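Local coordinates for MutT/nudix family protein (Enterococcus faecalis, PDB 2FML) that is of unknown function but, as a Nudix-family protein carrying a NrtR-type winged-helix domain, may bind or hydrolyse a nucleotide-derived ligand and regulate transcription, at residues K37-V42 / G76-R81; G65-N70 / D116-G121; S84-V89 / I101-I106; L109-R114 / V124-L129. All blocks are in the same frame, centred on the assembly; numbering follows the deposited sequence.

Interaction 1 (K37-V42 / G76-R81)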
loop_
_atom_site.group_PDB
_atom_site.type_symbol
_atom_site.label_atom_id
_atom_site.label_comp_id
_atom_site.label_asym_id
_atom_site.label_seq_id
_atom_site.Cartn_x
_atom_site.Cartn_y
_atom_site.Cartn_z
ATOM N N LYS A 37 4.408 20.952 -2.602
ATOM C CA LYS A 37 3.888 19.664 -3.044
ATOM C C LYS A 37 5.095 18.755 -3.423
ATOM O O LYS A 37 6.213 19.275 -3.820
ATOM C CB LYS A 37 2.957 19.903 -4.232
ATOM C CG LYS A 37 1.649 20.679 -3.922
ATOM C CD LYS A 37 0.851 21.138 -5.231
ATOM C CE LYS A 37 -0.524 21.891 -4.911
ATOM N NZ LYS A 37 -1.492 22.316 -6.029
ATOM N N PRO A 38 4.935 17.413 -3.267
ATOM C CA PRO A 38 6.033 16.574 -3.759
ATOM C C PRO A 38 5.931 16.283 -5.258
ATOM O O PRO A 38 4.834 16.440 -5.856
ATOM C CB PRO A 38 5.856 15.285 -2.963
ATOM C CG PRO A 38 4.327 15.188 -2.747
ATOM C CD PRO A 38 3.836 16.603 -2.667
ATOM N N SER A 39 7.061 15.869 -5.872
ATOM C CA SER A 39 7.009 15.106 -7.119
ATOM C C SER A 39 6.574 13.706 -6.778
ATOM O O SER A 39 6.891 13.135 -5.695
ATOM C CB SER A 39 8.336 15.118 -7.879
ATOM O OG SER A 39 8.701 16.464 -8.147
ATOM N N LEU A 40 5.782 13.147 -7.675
ATOM C CA LEU A 40 5.230 11.815 -7.512
ATOM C C LEU A 40 5.848 10.876 -8.543
ATOM O O LEU A 40 5.782 11.113 -9.746
ATOM C CB LEU A 40 3.692 11.817 -7.705
ATOM C CG LEU A 40 2.990 10.430 -7.370
ATOM C CD1 LEU A 40 3.131 10.258 -5.871
ATOM C CD2 LEU A 40 1.529 10.481 -7.759
ATOM N N THR A 41 6.429 9.779 -8.064
ATOM C CA THR A 41 7.008 8.822 -8.972
ATOM C C THR A 41 6.444 7.445 -8.663
ATOM O O THR A 41 5.641 7.270 -7.710
ATOM C CB THR A 41 8.575 8.752 -8.864
ATOM O OG1 THR A 41 8.936 8.440 -7.533
ATOM C CG2 THR A 41 9.268 10.033 -9.240
ATOM N N VAL A 42 6.787 6.507 -9.564
ATOM C CA VAL A 42 6.412 5.105 -9.492
ATOM C C VAL A 42 7.711 4.345 -9.736
ATOM O O VAL A 42 8.554 4.800 -10.490
ATOM C CB VAL A 42 5.318 4.683 -10.585
ATOM C CG1 VAL A 42 3.978 5.203 -10.221
ATOM C CG2 VAL A 42 5.711 5.156 -12.004
ATOM N N GLY A 76 11.529 3.287 -13.249
ATOM C CA GLY A 76 10.393 4.052 -12.719
ATOM C C GLY A 76 10.463 5.484 -13.210
ATOM O O GLY A 76 11.326 5.824 -13.991
ATOM N N GLY A 77 9.579 6.344 -12.748
ATOM C CA GLY A 77 9.581 7.687 -13.272
ATOM C C GLY A 77 8.436 8.484 -12.746
ATOM O O GLY A 77 7.714 8.040 -11.864
ATOM N N PHE A 78 8.297 9.671 -13.289
ATOM C CA PHE A 78 7.345 10.676 -12.842
ATOM C C PHE A 78 5.933 10.369 -13.326
ATOM O O PHE A 78 5.710 10.061 -14.475
ATOM C CB PHE A 78 7.831 12.076 -13.289
ATOM C CG PHE A 78 8.996 12.552 -12.482
ATOM C CD1 PHE A 78 8.795 13.282 -11.296
ATOM C CD2 PHE A 78 10.300 12.214 -12.835
ATOM C CE1 PHE A 78 9.888 13.705 -10.451
ATOM C CE2 PHE A 78 11.408 12.628 -12.010
ATOM C CZ PHE A 78 11.176 13.378 -10.799
ATOM N N VAL A 79 4.974 10.436 -12.415
ATOM C CA VAL A 79 3.607 10.362 -12.860
ATOM C C VAL A 79 3.114 11.694 -13.394
ATOM O O VAL A 79 3.341 12.731 -12.775
ATOM C CB VAL A 79 2.600 9.602 -11.912
ATOM C CG1 VAL A 79 3.231 8.704 -10.774
ATOM C CG2 VAL A 79 1.328 10.368 -11.605
ATOM N N ASN A 80 2.399 11.630 -14.512
ATOM C CA ASN A 80 1.794 12.793 -15.144
ATOM C C ASN A 80 0.418 13.076 -14.503
ATOM O O ASN A 80 -0.323 12.122 -14.146
ATOM C CB ASN A 80 1.547 12.456 -16.631
ATOM C CG ASN A 80 2.853 12.271 -17.456
ATOM O OD1 ASN A 80 2.798 11.672 -18.534
ATOM N ND2 ASN A 80 3.967 12.823 -17.006
ATOM N N ARG A 81 0.066 14.369 -14.407
ATOM C CA ARG A 81 -1.247 14.812 -13.870
ATOM C C ARG A 81 -2.529 14.056 -14.360
ATOM O O ARG A 81 -3.475 13.846 -13.588
ATOM C CB ARG A 81 -1.439 16.334 -14.076
ATOM C CG ARG A 81 -2.513 16.940 -13.159
ATOM C CD ARG A 81 -3.774 16.975 -13.917
ATOM N NE ARG A 81 -4.912 17.483 -13.160
ATOM C CZ ARG A 81 -5.721 16.772 -12.381
ATOM N NH1 ARG A 81 -5.543 15.451 -12.148
ATOM N NH2 ARG A 81 -6.718 17.428 -11.809
#
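T41 lays its methyl CG2 over the centre of one face of the F78 ring, 3.9 Å from CG2 to the ring centroid and 11° off the normal, a CH-pi contact. At the ring's edge, in its plane, S39 CB comes within 3.3 Å of F78 CE1. T41 and F78 are a non-hydrogen-bonded antiparallel pair whose side chains lie side by side and point the same way. A chi1 of 57° puts T41 OG1 between the backbone N and the carbonyl carbon and leaves CG2, anti to the carbonyl carbon, over the ring; OG1 is hydrogen-bonded to T125 OG1. One residue further on, V42 and G77 form the hydrogen-bonded pair: V42 N to G77 O and G77 N to V42 O are both 2.9 Å. This is the point where strand 72-78 runs into the Nudix box, which begins at G77 and continues through helix 85-97. Just past the strand, V79 N still donates to L40 O at 2.9 Å and 166°. V79 CG1 then packs 3.6 Å from V42 CG1, the two side chains crossing at about a right angle, and 3.8 Å from L40 CG. Across the sheet from F78, V42 meets T85 and V89 of helix 85-97.

Interaction 2 (G65-N70 / D116-G121)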
loop_
_atom_site.group_PDB
_atom_site.type_symbol
_atom_site.label_atom_id
_atom_site.label_comp_id
_atom_site.label_asym_id
_atom_site.label_seq_id
_atom_site.Cartn_x
_atom_site.Cartn_y
_atom_site.Cartn_z
ATOM N N GLY A 65 21.438 9.228 -16.312
ATOM C CA GLY A 65 21.422 10.599 -15.870
ATOM C C GLY A 65 21.303 10.705 -14.372
ATOM O O GLY A 65 20.912 9.719 -13.675
ATOM N N HIS A 66 21.648 11.899 -13.884
ATOM C CA HIS A 66 21.541 12.234 -12.491
ATOM C C HIS A 66 20.082 12.332 -12.019
ATOM O O HIS A 66 19.200 12.591 -12.811
ATOM C CB HIS A 66 22.312 13.530 -12.220
ATOM C CG HIS A 66 23.749 13.306 -11.882
ATOM N ND1 HIS A 66 24.753 14.181 -12.244
ATOM C CD2 HIS A 66 24.350 12.304 -11.207
ATOM C CE1 HIS A 66 25.909 13.716 -11.815
ATOM N NE2 HIS A 66 25.694 12.563 -11.209
ATOM N N PRO A 67 19.821 12.170 -10.706
ATOM C CA PRO A 67 20.702 11.775 -9.613
ATOM C C PRO A 67 21.050 10.294 -9.739
ATOM O O PRO A 67 20.356 9.559 -10.444
ATOM C CB PRO A 67 19.886 12.095 -8.357
ATOM C CG PRO A 67 18.446 12.180 -8.801
ATOM C CD PRO A 67 18.462 12.511 -10.258
ATOM N N PHE A 68 22.186 9.884 -9.176
ATOM C CA PHE A 68 22.656 8.510 -9.254
ATOM C C PHE A 68 22.922 8.057 -10.633
ATOM O O PHE A 68 22.579 6.912 -10.953
ATOM C CB PHE A 68 21.621 7.560 -8.578
ATOM C CG PHE A 68 21.420 7.867 -7.102
ATOM C CD1 PHE A 68 22.394 7.482 -6.151
ATOM C CD2 PHE A 68 20.309 8.590 -6.669
ATOM C CE1 PHE A 68 22.223 7.778 -4.769
ATOM C CE2 PHE A 68 20.136 8.898 -5.305
ATOM C CZ PHE A 68 21.084 8.484 -4.364
ATOM N N ARG A 69 23.537 8.930 -11.456
ATOM C CA ARG A 69 24.099 8.529 -12.723
ATOM C C ARG A 69 24.988 7.286 -12.603
ATOM O O ARG A 69 25.872 7.230 -11.759
ATOM C CB ARG A 69 24.938 9.653 -13.327
ATOM C CG ARG A 69 25.401 9.414 -14.746
ATOM C CD ARG A 69 26.540 10.389 -15.100
ATOM N NE ARG A 69 26.067 11.761 -15.029
ATOM C CZ ARG A 69 26.809 12.864 -14.872
ATOM N NH1 ARG A 69 28.128 12.828 -14.687
ATOM N NH2 ARG A 69 26.169 14.038 -14.845
ATOM N N ASN A 70 24.743 6.306 -13.474
ATOM C CA ASN A 70 25.548 5.096 -13.530
ATOM C C ASN A 70 25.294 4.074 -12.417
ATOM O O ASN A 70 25.876 2.993 -12.401
ATOM C CB ASN A 70 27.051 5.458 -13.647
ATOM C CG ASN A 70 27.403 6.084 -15.005
ATOM O OD1 ASN A 70 26.666 5.958 -15.977
ATOM N ND2 ASN A 70 28.544 6.768 -15.062
ATOM N N ASP A 116 13.937 12.655 2.653
ATOM C CA ASP A 116 15.180 12.827 1.924
ATOM C C ASP A 116 15.599 11.616 1.090
ATOM O O ASP A 116 16.817 11.467 0.818
ATOM C CB ASP A 116 16.315 13.130 2.922
ATOM C CG ASP A 116 16.441 12.023 3.986
ATOM O OD1 ASP A 116 15.615 11.043 3.955
ATOM O OD2 ASP A 116 17.329 12.134 4.850
ATOM N N ARG A 117 14.642 10.767 0.689
ATOM C CA ARG A 117 14.953 9.648 -0.167
ATOM C C ARG A 117 15.480 10.043 -1.595
ATOM O O ARG A 117 16.137 9.243 -2.228
ATOM C CB ARG A 117 13.703 8.721 -0.321
ATOM C CG ARG A 117 12.465 9.379 -0.959
ATOM C CD ARG A 117 11.355 8.359 -1.048
ATOM N NE ARG A 117 11.764 7.365 -2.020
ATOM C CZ ARG A 117 11.805 7.570 -3.336
ATOM N NH1 ARG A 117 11.404 8.740 -3.855
ATOM N NH2 ARG A 117 12.300 6.629 -4.130
ATOM N N ASP A 118 15.170 11.258 -2.088
ATOM C CA ASP A 118 15.633 11.681 -3.435
ATOM C C ASP A 118 16.419 12.978 -3.292
ATOM O O ASP A 118 15.900 13.936 -2.747
ATOM C CB ASP A 118 14.388 11.839 -4.368
ATOM C CG ASP A 118 14.725 11.915 -5.861
ATOM O OD1 ASP A 118 15.597 12.676 -6.289
ATOM O OD2 ASP A 118 14.068 11.231 -6.646
ATOM N N PRO A 119 17.677 13.046 -3.792
ATOM C CA PRO A 119 18.389 14.366 -3.682
ATOM C C PRO A 119 17.735 15.563 -4.463
ATOM O O PRO A 119 18.143 16.724 -4.255
ATOM C CB PRO A 119 19.775 14.070 -4.236
ATOM C CG PRO A 119 19.573 12.993 -5.115
ATOM C CD PRO A 119 18.493 12.071 -4.523
ATOM N N ARG A 120 16.729 15.302 -5.323
ATOM C CA ARG A 120 16.004 16.408 -6.026
ATOM C C ARG A 120 15.058 17.253 -5.130
ATOM O O ARG A 120 14.748 18.361 -5.460
ATOM C CB ARG A 120 15.241 15.877 -7.252
ATOM C CG ARG A 120 16.183 15.587 -8.442
ATOM C CD ARG A 120 15.532 14.704 -9.505
ATOM N NE ARG A 120 15.140 13.420 -8.984
ATOM C CZ ARG A 120 14.843 12.372 -9.746
ATOM N NH1 ARG A 120 14.868 12.502 -11.038
ATOM N NH2 ARG A 120 14.469 11.231 -9.208
ATOM N N GLY A 121 14.577 16.688 -4.017
ATOM C CA GLY A 121 13.855 17.431 -3.004
ATOM C C GLY A 121 12.805 16.507 -2.488
ATOM O O GLY A 121 13.076 15.384 -2.245
#
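P67, which follows a cis peptide bond, is wedged between P119 and R120, and here the two loops pack hard. Its CB lies 3.4 Å from P119 CG, tighter than ordinary van der Waals contact, and CG and CD of P67 lie over one face of the R120 guanidinium. P67 CD stands 3.4 Å above the plane of that R120 group, offset toward the rim, with P67 CG 3.5 Å from R120 NE; the two side chains cross at about a right angle. D118 fixes the rotation of the guanidinium, and with it the face turned to P67. It is gripped side-on by two nitrogens, R120 NE reaching D118 OD1 at 2.8 Å and R120 NH2 reaching D118 OD2 at 2.6 Å in a salt bridge. OD2 is met through its syn lone pair. R120 N also donates to D118 OD1 (3.0 Å), giving an Asx turn at the start of the type I beta turn from D118 to G121. A bend at chi3 (-60°) brings R120 NE round to D118 OD1.

The outer side is slacker: F68, partly exposed, brings only CE2 of its ring to P119 CD, at 3.7 Å and obliquely, and both residues also touch a crystal neighbour. The first loop joins strand 55-63 to strand 72-78, and the second joins strand 106-112 to strand 123-131. R63, at the end of strand 55-63, donates to P67 O, F68 meets F184 edge-to-face, and F23 from helix 20-27 of the second subunit packs on P67.

Interaction 3 (S84-V89 / I101-I106)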
loop_
_atom_site.group_PDB
_atom_site.type_symbol
_atom_site.label_atom_id
_atom_site.label_comp_id
_atom_site.label_asym_id
_atom_site.label_seq_id
_atom_site.Cartn_x
_atom_site.Cartn_y
_atom_site.Cartn_z
ATOM N N SER A 84 -3.199 7.780 -13.372
ATOM C CA SER A 84 -3.109 7.178 -12.041
ATOM C C SER A 84 -1.717 6.624 -12.000
ATOM O O SER A 84 -1.059 6.530 -13.055
ATOM C CB SER A 84 -4.132 6.060 -11.906
ATOM O OG SER A 84 -3.840 5.109 -12.890
ATOM N N THR A 85 -1.273 6.248 -10.792
ATOM C CA THR A 85 0.009 5.614 -10.629
ATOM C C THR A 85 0.086 4.278 -11.354
ATOM O O THR A 85 1.153 3.944 -11.870
ATOM C CB THR A 85 0.453 5.461 -9.150
ATOM O OG1 THR A 85 -0.477 4.645 -8.426
ATOM C CG2 THR A 85 0.654 6.832 -8.466
ATOM N N GLU A 86 -0.992 3.490 -11.310
ATOM C CA GLU A 86 -1.133 2.275 -12.100
ATOM C C GLU A 86 -0.814 2.476 -13.633
ATOM O O GLU A 86 0.022 1.764 -14.213
ATOM C CB GLU A 86 -2.560 1.712 -11.965
ATOM C CG GLU A 86 -2.873 1.070 -10.659
ATOM C CD GLU A 86 -3.389 2.064 -9.585
ATOM O OE1 GLU A 86 -3.458 3.298 -9.832
ATOM O OE2 GLU A 86 -3.750 1.582 -8.476
ATOM N N ASP A 87 -1.487 3.422 -14.269
ATOM C CA ASP A 87 -1.243 3.805 -15.671
ATOM C C ASP A 87 0.238 4.182 -15.867
ATOM O O ASP A 87 0.902 3.764 -16.826
ATOM C CB ASP A 87 -2.038 5.079 -15.962
ATOM C CG ASP A 87 -3.519 4.836 -16.119
ATOM O OD1 ASP A 87 -3.930 3.657 -16.293
ATOM O OD2 ASP A 87 -4.273 5.859 -16.121
ATOM N N SER A 88 0.725 4.993 -14.937
ATOM C CA SER A 88 2.047 5.575 -15.047
ATOM C C SER A 88 3.151 4.464 -14.958
ATOM O O SER A 88 4.147 4.455 -15.738
ATOM C CB SER A 88 2.197 6.681 -13.957
ATOM O OG SER A 88 3.451 7.348 -14.071
ATOM N N VAL A 89 2.981 3.529 -14.029
ATOM C CA VAL A 89 4.035 2.501 -13.833
ATOM C C VAL A 89 4.123 1.555 -15.032
ATOM O O VAL A 89 5.216 1.118 -15.410
ATOM C CB VAL A 89 3.945 1.745 -12.463
ATOM C CG1 VAL A 89 2.808 0.678 -12.453
ATOM C CG2 VAL A 89 5.328 1.152 -12.117
ATOM N N ILE A 101 3.234 -5.259 -19.557
ATOM C CA ILE A 101 2.404 -5.932 -18.539
ATOM C C ILE A 101 1.011 -5.295 -18.561
ATOM O O ILE A 101 0.895 -4.127 -18.916
ATOM C CB ILE A 101 2.974 -5.780 -17.116
ATOM C CG1 ILE A 101 3.772 -4.503 -16.978
ATOM C CG2 ILE A 101 3.992 -6.838 -16.806
ATOM C CD1 ILE A 101 4.819 -4.647 -15.963
ATOM N N SER A 102 -0.030 -6.040 -18.180
ATOM C CA SER A 102 -1.385 -5.479 -17.987
ATOM C C SER A 102 -1.676 -5.183 -16.512
ATOM O O SER A 102 -0.998 -5.713 -15.623
ATOM C CB SER A 102 -2.452 -6.422 -18.563
ATOM O OG SER A 102 -2.550 -7.575 -17.744
ATOM N N GLN A 103 -2.669 -4.326 -16.260
ATOM C CA GLN A 103 -2.990 -3.852 -14.903
ATOM C C GLN A 103 -3.325 -4.962 -13.946
ATOM O O GLN A 103 -2.948 -4.904 -12.771
ATOM C CB GLN A 103 -4.174 -2.871 -14.905
ATOM C CG GLN A 103 -4.300 -2.077 -13.567
ATOM C CD GLN A 103 -4.746 -0.590 -13.752
ATOM O OE1 GLN A 103 -4.221 0.153 -14.616
ATOM N NE2 GLN A 103 -5.703 -0.157 -12.908
ATOM N N GLU A 104 -4.051 -5.960 -14.465
ATOM C CA GLU A 104 -4.582 -7.058 -13.706
ATOM C C GLU A 104 -3.424 -7.865 -13.152
ATOM O O GLU A 104 -3.608 -8.594 -12.183
ATOM C CB GLU A 104 -5.487 -7.949 -14.577
ATOM C CG GLU A 104 -5.900 -7.378 -15.951
ATOM C CD GLU A 104 -7.102 -6.392 -15.911
ATOM O OE1 GLU A 104 -8.242 -6.793 -16.319
ATOM O OE2 GLU A 104 -6.904 -5.210 -15.509
ATOM N N ASN A 105 -2.235 -7.710 -13.746
ATOM C CA ASN A 105 -1.015 -8.456 -13.343
ATOM C C ASN A 105 0.061 -7.732 -12.490
ATOM O O ASN A 105 1.153 -8.264 -12.191
ATOM C CB ASN A 105 -0.410 -9.101 -14.568
ATOM C CG ASN A 105 -1.307 -10.193 -15.132
ATOM O OD1 ASN A 105 -1.189 -11.352 -14.746
ATOM N ND2 ASN A 105 -2.255 -9.815 -15.981
ATOM N N ILE A 106 -0.272 -6.526 -12.060
ATOM C CA ILE A 106 0.583 -5.808 -11.152
ATOM C C ILE A 106 -0.120 -5.699 -9.796
ATOM O O ILE A 106 -1.346 -5.722 -9.737
ATOM C CB ILE A 106 1.014 -4.426 -11.708
ATOM C CG1 ILE A 106 -0.205 -3.489 -11.863
ATOM C CG2 ILE A 106 1.758 -4.645 -12.989
ATOM C CD1 ILE A 106 0.137 -1.967 -12.189
#
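E86 and Q103 cross obliquely, with the amide of Q103 laid against the aliphatic part of the glutamate. Q103 OE1 is 3.5 Å from E86 CB, and on its other branch Q103 NE2 is 3.8 Å from E86 CG. The carboxylate and amide planes are only 24° apart. E86 CB points toward Q103, but the chain bends at chi2 (87°) and its end leads away, which leaves the methylenes rather than the charged group as the touching surface. D87 is turned differently: its carboxylate plane stands 56° from the same amide, and the nearest atoms, D87 OD1 and Q103 OE1, are two oxygens 3.9 Å apart. E86, D87 and V89 all belong to the first turns of helix 85-97, the helix of the Nudix box, while Q103 lies in the short 3-10 segment 103-105 beyond its end. S84 is the N-cap of that helix, its OG accepting from D87 N at 3.2 Å in a nearly straight bond. Deeper in, the approach is tip to tip: V89 CG1 meets I106 CD1 at 3.8 Å. I106 CD1 gets there through an extended chi2. Both side chains also lie against Y128 of strand 123-131. At the helix start, T85 N is hydrogen-bonded to S113 OG of the second subunit, and E86 packs on that same serine.

Interaction 4 (L109-R114 / V124-L129)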
loop_
_atom_site.group_PDB
_atom_site.type_symbol
_atom_site.label_atom_id
_atom_site.label_comp_id
_atom_site.label_asym_id
_atom_site.label_seq_id
_atom_site.Cartn_x
_atom_site.Cartn_y
_atom_site.Cartn_z
ATOM N N LEU A 109 2.796 -2.149 -4.160
ATOM C CA LEU A 109 3.580 -2.787 -3.123
ATOM C C LEU A 109 3.596 -1.904 -1.836
ATOM O O LEU A 109 3.193 -2.343 -0.738
ATOM C CB LEU A 109 4.995 -3.090 -3.657
ATOM C CG LEU A 109 6.128 -3.496 -2.690
ATOM C CD1 LEU A 109 5.840 -4.793 -1.967
ATOM C CD2 LEU A 109 7.469 -3.540 -3.430
ATOM N N HIS A 110 4.078 -0.671 -1.980
ATOM C CA HIS A 110 4.288 0.206 -0.864
ATOM C C HIS A 110 4.660 1.609 -1.407
ATOM O O HIS A 110 5.275 1.719 -2.500
ATOM C CB HIS A 110 5.378 -0.346 0.049
ATOM C CG HIS A 110 5.564 0.449 1.304
ATOM N ND1 HIS A 110 4.818 0.244 2.458
ATOM C CD2 HIS A 110 6.432 1.449 1.591
ATOM C CE1 HIS A 110 5.222 1.095 3.393
ATOM N NE2 HIS A 110 6.197 1.839 2.885
ATOM N N SER A 111 4.267 2.664 -0.673
ATOM C CA SER A 111 4.680 4.010 -0.994
ATOM C C SER A 111 5.743 4.436 -0.002
ATOM O O SER A 111 5.523 4.363 1.193
ATOM C CB SER A 111 3.550 5.018 -0.969
ATOM O OG SER A 111 2.461 4.398 -1.590
ATOM N N PHE A 112 6.828 4.973 -0.568
ATOM C CA PHE A 112 7.999 5.459 0.139
ATOM C C PHE A 112 8.072 6.947 0.076
ATOM O O PHE A 112 7.963 7.536 -1.011
ATOM C CB PHE A 112 9.214 4.828 -0.530
ATOM C CG PHE A 112 9.267 3.338 -0.320
ATOM C CD1 PHE A 112 9.937 2.801 0.780
ATOM C CD2 PHE A 112 8.680 2.491 -1.254
ATOM C CE1 PHE A 112 9.959 1.415 0.963
ATOM C CE2 PHE A 112 8.702 1.136 -1.073
ATOM C CZ PHE A 112 9.306 0.596 0.030
ATOM N N SER A 113 8.182 7.553 1.258
ATOM C CA SER A 113 7.981 8.944 1.425
ATOM C C SER A 113 8.955 9.594 2.386
ATOM O O SER A 113 8.746 10.746 2.801
ATOM C CB SER A 113 6.579 9.192 1.913
ATOM O OG SER A 113 6.371 8.560 3.195
ATOM N N ARG A 114 9.996 8.881 2.735
ATOM C CA ARG A 114 10.995 9.439 3.618
ATOM C C ARG A 114 11.465 10.777 3.000
ATOM O O ARG A 114 11.710 10.843 1.802
ATOM C CB ARG A 114 12.175 8.470 3.707
ATOM C CG ARG A 114 13.415 9.179 4.134
ATOM C CD ARG A 114 14.376 8.125 4.793
ATOM N NE ARG A 114 14.877 7.165 3.790
ATOM C CZ ARG A 114 15.886 7.433 2.980
ATOM N NH1 ARG A 114 16.509 8.635 3.032
ATOM N NH2 ARG A 114 16.292 6.494 2.181
ATOM N N VAL A 124 7.982 11.481 -3.771
ATOM C CA VAL A 124 7.305 10.310 -3.163
ATOM C C VAL A 124 7.065 9.279 -4.277
ATOM O O VAL A 124 6.648 9.605 -5.378
ATOM C CB VAL A 124 5.953 10.723 -2.429
ATOM C CG1 VAL A 124 5.143 9.468 -1.807
ATOM C CG2 VAL A 124 6.281 11.700 -1.327
ATOM N N THR A 125 7.332 8.021 -3.951
ATOM C CA THR A 125 7.179 6.992 -4.906
ATOM C C THR A 125 6.120 5.932 -4.500
ATOM O O THR A 125 6.003 5.563 -3.373
ATOM C CB THR A 125 8.559 6.436 -5.250
ATOM O OG1 THR A 125 8.535 5.886 -6.567
ATOM C CG2 THR A 125 9.027 5.330 -4.245
ATOM N N VAL A 126 5.323 5.487 -5.443
ATOM C CA VAL A 126 4.442 4.409 -5.220
ATOM C C VAL A 126 5.108 3.250 -5.953
ATOM O O VAL A 126 5.285 3.267 -7.154
ATOM C CB VAL A 126 3.046 4.696 -5.741
ATOM C CG1 VAL A 126 2.156 3.535 -5.516
ATOM C CG2 VAL A 126 2.510 5.920 -5.114
ATOM N N SER A 127 5.574 2.290 -5.207
ATOM C CA SER A 127 6.162 1.132 -5.849
ATOM C C SER A 127 5.114 0.008 -6.139
ATOM O O SER A 127 4.121 -0.126 -5.457
ATOM C CB SER A 127 7.354 0.601 -5.034
ATOM O OG SER A 127 6.918 0.019 -3.812
ATOM N N TYR A 128 5.415 -0.760 -7.171
ATOM C CA TYR A 128 4.642 -1.892 -7.631
ATOM C C TYR A 128 5.509 -3.146 -7.778
ATOM O O TYR A 128 6.705 -3.051 -7.953
ATOM C CB TYR A 128 3.966 -1.560 -8.976
ATOM C CG TYR A 128 2.822 -0.605 -8.830
ATOM C CD1 TYR A 128 1.513 -1.065 -8.881
ATOM C CD2 TYR A 128 3.059 0.806 -8.712
ATOM C CE1 TYR A 128 0.437 -0.161 -8.808
ATOM C CE2 TYR A 128 2.030 1.702 -8.646
ATOM C CZ TYR A 128 0.728 1.217 -8.642
ATOM O OH TYR A 128 -0.277 2.099 -8.509
ATOM N N LEU A 129 4.839 -4.295 -7.764
ATOM C CA LEU A 129 5.426 -5.634 -7.864
ATOM C C LEU A 129 4.672 -6.389 -8.980
ATOM O O LEU A 129 3.454 -6.304 -9.089
ATOM C CB LEU A 129 5.218 -6.367 -6.538
ATOM C CG LEU A 129 5.578 -7.842 -6.364
ATOM C CD1 LEU A 129 7.029 -8.127 -6.903
ATOM C CD2 LEU A 129 5.498 -8.175 -4.866
#
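S127 places OG between its backbone N and carbonyl carbon (chi1 69°), where the hydroxyl donates to H110 O at 2.7 Å; F112 CG, anti to the carbonyl carbon (chi1 -67°), lies on the same face as the serine. The setting is the hairpin of strands 106-112 and 123-131, interrupted by a classic beta bulge in which L109 and H110 both face S127. H110 O accepts twice, from S127 OG and from S127 N (2.8 Å), while L109 N donates to S127 O at 2.7 Å and 168°. Past the bulge the ladder is regular: F112 and T125 form a hydrogen-bonded pair, F112 N to T125 O and T125 N to F112 O both being 3.0 Å. Their side chains lie side by side and point the same way, F112 CB 3.8 Å from T125 CG2. Between that pair and the bulge, S111 and V126 are a non-hydrogen-bonded pair with side chains on the other face, where S111 OG is hydrogen-bonded to S111 OG of the second subunit. T125 OG1 bonds instead to D43 of the neighbouring strand. Helix 186-200 covers the face with F112 and S127, through I189. Within its own strand, the imidazole of H110 sets CD2 over the centre of one face of the F112 ring; at that ring's edge, in plane, S127 OG lies 3.5 Å from F112 CE2.

From the N terminus, interaction 1 closes the first loop, pairing strand 39-50 directly with strand 72-78; the chain between them carries strand 55-63. Interaction 2 opens within that loop, at 65-70, and closes only at 116-121, so the two cross; they touch through F78 and R120. Interaction 3 falls wholly within the span of interaction 2 and ties the start of helix 85-97 to the approach to strand 106-112. Interaction 4 opens at 109-114, before interaction 2 closes, and ends at 124-129, a second crossing. Strands 39-50 and 123-131 join interactions 1 and 4 in one sheet, while helix 85-97 brings interaction 3 against both. All four reach the second subunit.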